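PDB 5DLE: Pts system, fructose-specific iiabc component from Borrelia burgdorferi, which probably takes up fructose by the phosphotransferase system, releasing it inside as fructose 1-phosphate, and is represented here by its IIB domain, the one phosphorylated on a cysteine during transfer. Local coordinates for the interface of chains A and B. Residues are numbered along the deposited sequence; one frame, centred on the assembly and turned at random. Chains: chain A/B, Pts system, fructose-specific iiabc component.

Contact 1: the interface of chains A and B. Residues chain A 28, 31-32, 35, 49; chain B 28, 31-32, 35.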
loop_
_atom_site.group_PDB
_atom_site.type_symbol
_atom_site.label_atom_id
_atom_site.label_comp_id
_atom_site.label_asym_id
_atom_site.label_seq_id
_atom_site.Cartn_x
_atom_site.Cartn_y
_atom_site.Cartn_z
ATOM N N TYR A 28 3.915 6.518 -3.561
ATOM C CA TYR A 28 3.027 7.671 -3.403
ATOM C C TYR A 28 3.012 8.172 -1.973
ATOM O O TYR A 28 2.850 9.385 -1.744
ATOM C CB TYR A 28 1.581 7.310 -3.855
ATOM C CG TYR A 28 1.415 7.511 -5.351
ATOM C CD1 TYR A 28 1.862 6.583 -6.248
ATOM C CD2 TYR A 28 0.878 8.690 -5.846
ATOM C CE1 TYR A 28 1.770 6.770 -7.611
ATOM C CE2 TYR A 28 0.796 8.904 -7.190
ATOM C CZ TYR A 28 1.238 7.949 -8.065
ATOM O OH TYR A 28 1.143 8.159 -9.427
ATOM N N ALA A 31 6.048 10.241 -1.643
ATOM C CA ALA A 31 5.937 11.501 -2.399
ATOM C C ALA A 31 5.070 12.498 -1.681
ATOM O O ALA A 31 5.442 13.681 -1.552
ATOM C CB ALA A 31 5.384 11.234 -3.796
ATOM N N LYS A 32 3.914 12.035 -1.189
ATOM C CA LYS A 32 2.970 12.956 -0.583
ATOM C C LYS A 32 3.494 13.440 0.755
ATOM O O LYS A 32 3.321 14.618 1.102
ATOM C CB LYS A 32 1.603 12.301 -0.471
ATOM C CG LYS A 32 0.495 13.207 -0.035
ATOM C CD LYS A 32 0.288 14.444 -0.965
ATOM C CE LYS A 32 -0.807 15.247 -0.347
ATOM N NZ LYS A 32 -0.929 16.593 -0.965
ATOM N N GLU A 35 6.092 16.061 -0.117
ATOM C CA GLU A 35 5.402 17.292 -0.557
ATOM C C GLU A 35 4.816 18.049 0.628
ATOM O O GLU A 35 4.985 19.265 0.721
ATOM C CB GLU A 35 4.308 16.944 -1.566
ATOM C CG GLU A 35 4.860 16.491 -2.910
ATOM C CD GLU A 35 3.839 15.795 -3.811
ATOM O OE1 GLU A 35 2.645 15.651 -3.417
ATOM O OE2 GLU A 35 4.256 15.364 -4.910
ATOM N N THR A 49 7.664 10.235 -9.687
ATOM C CA THR A 49 7.375 8.958 -9.058
ATOM C C THR A 49 7.672 7.801 -10.005
ATOM O O THR A 49 7.486 7.909 -11.213
ATOM C CB THR A 49 5.896 8.855 -8.604
ATOM O OG1 THR A 49 5.001 9.120 -9.696
ATOM C CG2 THR A 49 5.587 9.825 -7.455
ATOM N N TYR B 28 -3.507 9.091 0.061
ATOM C CA TYR B 28 -2.451 9.886 -0.555
ATOM C C TYR B 28 -2.353 9.667 -2.046
ATOM O O TYR B 28 -2.056 10.611 -2.798
ATOM C CB TYR B 28 -1.111 9.554 0.130
ATOM C CG TYR B 28 -0.891 10.141 1.517
ATOM C CD1 TYR B 28 -1.606 11.223 1.996
ATOM C CD2 TYR B 28 0.138 9.645 2.303
ATOM C CE1 TYR B 28 -1.291 11.811 3.242
ATOM C CE2 TYR B 28 0.439 10.193 3.540
ATOM C CZ TYR B 28 -0.256 11.276 3.993
ATOM O OH TYR B 28 0.097 11.817 5.217
ATOM N N ALA B 31 -5.115 11.623 -3.520
ATOM C CA ALA B 31 -4.825 13.066 -3.451
ATOM C C ALA B 31 -3.850 13.473 -4.535
ATOM O O ALA B 31 -4.062 14.491 -5.207
ATOM C CB ALA B 31 -4.281 13.437 -2.070
ATOM N N LYS B 32 -2.755 12.714 -4.710
ATOM C CA LYS B 32 -1.776 13.092 -5.728
ATOM C C LYS B 32 -2.362 12.972 -7.130
ATOM O O LYS B 32 -2.100 13.816 -7.993
ATOM C CB LYS B 32 -0.507 12.233 -5.621
ATOM C CG LYS B 32 0.382 12.746 -4.506
ATOM C CD LYS B 32 1.832 12.193 -4.582
ATOM C CE LYS B 32 2.472 12.322 -5.964
ATOM N NZ LYS B 32 2.665 13.761 -6.375
ATOM N N GLU B 35 -4.615 15.991 -7.619
ATOM C CA GLU B 35 -3.795 17.218 -7.737
ATOM C C GLU B 35 -3.162 17.305 -9.117
ATOM O O GLU B 35 -3.224 18.351 -9.786
ATOM C CB GLU B 35 -2.701 17.235 -6.655
ATOM C CG GLU B 35 -3.195 17.565 -5.242
ATOM C CD GLU B 35 -2.305 17.077 -4.073
ATOM O OE1 GLU B 35 -1.232 16.456 -4.282
ATOM O OE2 GLU B 35 -2.707 17.315 -2.909
HETATM O O HOH W 1 -3.091 17.492 0.329
HETATM O O HOH W 2 0.783 16.041 -6.031
HETATM O O HOH W 3 0.890 17.564 -2.427
#

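Contact 2: the interface of chains A and B. Residues chain A 28-29, 32-33, 36; chain B 24, 28, 56.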
loop_
_atom_site.group_PDB
_atom_site.type_symbol
_atom_site.label_atom_id
_atom_site.label_comp_id
_atom_site.label_asym_id
_atom_site.label_seq_id
_atom_site.Cartn_x
_atom_site.Cartn_y
_atom_site.Cartn_z
ATOM N N TYR A 28 3.915 6.518 -3.561
ATOM C CA TYR A 28 3.027 7.671 -3.403
ATOM C C TYR A 28 3.012 8.172 -1.973
ATOM O O TYR A 28 2.850 9.385 -1.744
ATOM C CB TYR A 28 1.581 7.310 -3.855
ATOM C CG TYR A 28 1.415 7.511 -5.351
ATOM C CD1 TYR A 28 1.862 6.583 -6.248
ATOM C CD2 TYR A 28 0.878 8.690 -5.846
ATOM C CE1 TYR A 28 1.770 6.770 -7.611
ATOM C CE2 TYR A 28 0.796 8.904 -7.190
ATOM C CZ TYR A 28 1.238 7.949 -8.065
ATOM O OH TYR A 28 1.143 8.159 -9.427
ATOM N N ILE A 29 3.129 7.277 -0.973
ATOM C CA ILE A 29 3.169 7.790 0.392
ATOM C C ILE A 29 4.425 8.651 0.576
ATOM O O ILE A 29 4.369 9.736 1.169
ATOM C CB ILE A 29 3.136 6.636 1.415
ATOM C CG1 ILE A 29 1.776 5.923 1.341
ATOM C CG2 ILE A 29 3.284 7.204 2.843
ATOM C CD1 ILE A 29 1.800 4.560 2.077
ATOM N N LYS A 32 3.914 12.035 -1.189
ATOM C CA LYS A 32 2.970 12.956 -0.583
ATOM C C LYS A 32 3.494 13.440 0.755
ATOM O O LYS A 32 3.321 14.618 1.102
ATOM C CB LYS A 32 1.603 12.301 -0.471
ATOM C CG LYS A 32 0.495 13.207 -0.035
ATOM C CD LYS A 32 0.288 14.444 -0.965
ATOM C CE LYS A 32 -0.807 15.247 -0.347
ATOM N NZ LYS A 32 -0.929 16.593 -0.965
ATOM N N LYS A 33 4.173 12.589 1.524
ATOM C CA LYS A 33 4.729 13.082 2.784
ATOM C C LYS A 33 5.847 14.077 2.529
ATOM O O LYS A 33 5.959 15.080 3.254
ATOM C CB LYS A 33 5.220 11.940 3.663
ATOM C CG LYS A 33 4.058 11.098 4.120
ATOM C CD LYS A 33 4.442 10.163 5.208
ATOM C CE LYS A 33 4.378 10.836 6.584
ATOM N NZ LYS A 33 4.458 9.713 7.591
ATOM N N ASN A 36 4.125 17.357 1.544
ATOM C CA ASN A 36 3.498 18.064 2.664
ATOM C C ASN A 36 4.541 18.681 3.574
ATOM O O ASN A 36 4.339 19.791 4.064
ATOM C CB ASN A 36 2.595 17.118 3.471
ATOM C CG ASN A 36 1.276 16.822 2.773
ATOM O OD1 ASN A 36 0.856 17.587 1.886
ATOM N ND2 ASN A 36 0.575 15.793 3.223
ATOM N N VAL B 24 -2.781 5.037 5.024
ATOM C CA VAL B 24 -2.710 6.325 4.336
ATOM C C VAL B 24 -2.567 6.162 2.825
ATOM O O VAL B 24 -2.679 7.175 2.097
ATOM C CB VAL B 24 -1.560 7.220 4.828
ATOM C CG1 VAL B 24 -1.812 7.732 6.261
ATOM C CG2 VAL B 24 -0.224 6.512 4.614
ATOM N N TYR B 28 -3.507 9.091 0.061
ATOM C CA TYR B 28 -2.451 9.886 -0.555
ATOM C C TYR B 28 -2.353 9.667 -2.046
ATOM O O TYR B 28 -2.056 10.611 -2.798
ATOM C CB TYR B 28 -1.111 9.554 0.130
ATOM C CG TYR B 28 -0.891 10.141 1.517
ATOM C CD1 TYR B 28 -1.606 11.223 1.996
ATOM C CD2 TYR B 28 0.138 9.645 2.303
ATOM C CE1 TYR B 28 -1.291 11.811 3.242
ATOM C CE2 TYR B 28 0.439 10.193 3.540
ATOM C CZ TYR B 28 -0.256 11.276 3.993
ATOM O OH TYR B 28 0.097 11.817 5.217
ATOM N N GLU B 56 -5.149 16.099 7.281
ATOM C CA GLU B 56 -4.102 17.052 6.906
ATOM C C GLU B 56 -4.593 18.005 5.839
ATOM O O GLU B 56 -5.440 17.662 5.017
ATOM C CB GLU B 56 -2.855 16.348 6.369
ATOM C CG GLU B 56 -2.225 15.437 7.387
ATOM C CD GLU B 56 -1.079 14.673 6.763
ATOM O OE1 GLU B 56 -1.370 13.678 6.084
ATOM O OE2 GLU B 56 0.091 15.113 6.918
HETATM O O HOH W 4 1.973 14.153 5.361
#

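Contact 1: the interface of chains A and B
A:Lys32 lays its CG methylene over one face of the B:Tyr28 ring, toward the rim, with CG 3.5 Å from CD1. The chain reaches there because CG stands anti to the backbone N (chi1 -172°) and the aliphatic run then bends at chi2. The twin lysine takes another path: B:Lys32 has CG anti to its carbonyl carbon (chi1 -80°) and bends later, at chi3 and chi4. Its CB meets the A:Tyr28 ring at the edge, in plane, 3.8 Å from CD2, and its CD packs against the methyl of A:Ala31. The two lysine chains run antiparallel past one another, A:Lys32 CD lying 3.9 Å from B:Lys32 CG.

Farther out, both ammonium groups cross to a glutamate. A:Lys32 NZ makes a salt bridge of 2.7 Å to B:Glu35 OE2, and B:Lys32 NZ makes one of 2.7 Å to A:Glu35 OE2; each carboxylate oxygen accepts through its syn lone pair. The other oxygens, OE1 of A:Glu35 and OE1 of B:Glu35, face each other at 4.1 Å. Waters 2 and 3 each touch both of them as well as a lysine NZ, which may ease the repulsion. The crystal alone does not show whether this pairing exists in the full-length transporter, but around the two-fold the reciprocal salt bridges tie helix 25-40 of one IIB domain to its copy in this assembly.

Contact 2: the interface of chains A and B
B:Val24, in the loop that carries the cysteine phosphorylated in IIB domains, and B:Tyr28, in the first turn of the helix that follows, pack against A:Ile29 and A:Lys33 on helix 25-40 of the other chain. With CG1 of the valine anti to the carbonyl carbon (chi1 -69°), CG2 is left in the crowded position between the backbone N and the carbonyl carbon, and it is this methyl that touches. It takes the tip of the isoleucine, with B:Val24 CG2 3.8 Å from A:Ile29 CD1, and the two side chains run at about a right angle. The shorter branch of A:Ile29, CG2, reaches both partners: it lies 4.0 Å from B:Tyr28 CD2 and equally far from the valine methyl. One helical turn on, A:Lys33 brings only its aliphatic part, CG standing 3.8 Å from B:Tyr28 CE2, while A:Lys33 NZ stays 7.0 Å from B:Glu56 OE2 and makes no salt bridge with it. Chain A thus covers one face of the tyrosine ring (A:Lys32) and its CD2-CE2 edge (A:Ile29, A:Lys33).

The phenol end is polar and held within its own chain. B:Tyr28 OH donates to B:Glu56 OE1, a short bond received on the syn lone pair, with that oxygen at the ring edge and in its plane. This link probably fixes the rotation of the ring and the placing of the carboxylate. No direct polar bond crosses here. A:Asn36 approaches B:Glu56 with its amide turned 79° from the carboxylate plane, too distant to bond directly, and water 4 fills in between them. It lies above the tyrosine plane on the same side as the lysine methylene, 3.0 Å from B:Tyr28 OH and 2.6 Å from B:Glu56 OE2; A:Asn36 ND2 points its N-H at this water almost straight, 172° at the hydrogen.

The C-alpha centres of contact 1 and contact 2 are about 5 Å apart, and the two share A:Tyr28, A:Lys32 and B:Tyr28. Both belong to one continuous face built on the paired helices 25-40. Contact 1 straddles the two-fold axis; contact 2 is off it and has its own twin with the chains exchanged. Charge pairing thus sits beside a largely apolar, water-edged flank. Because that flank includes the active-site cysteine loop, such a pairing could restrict a partner's approach, though the structure alone does not show that the protein pairs this way in the cell.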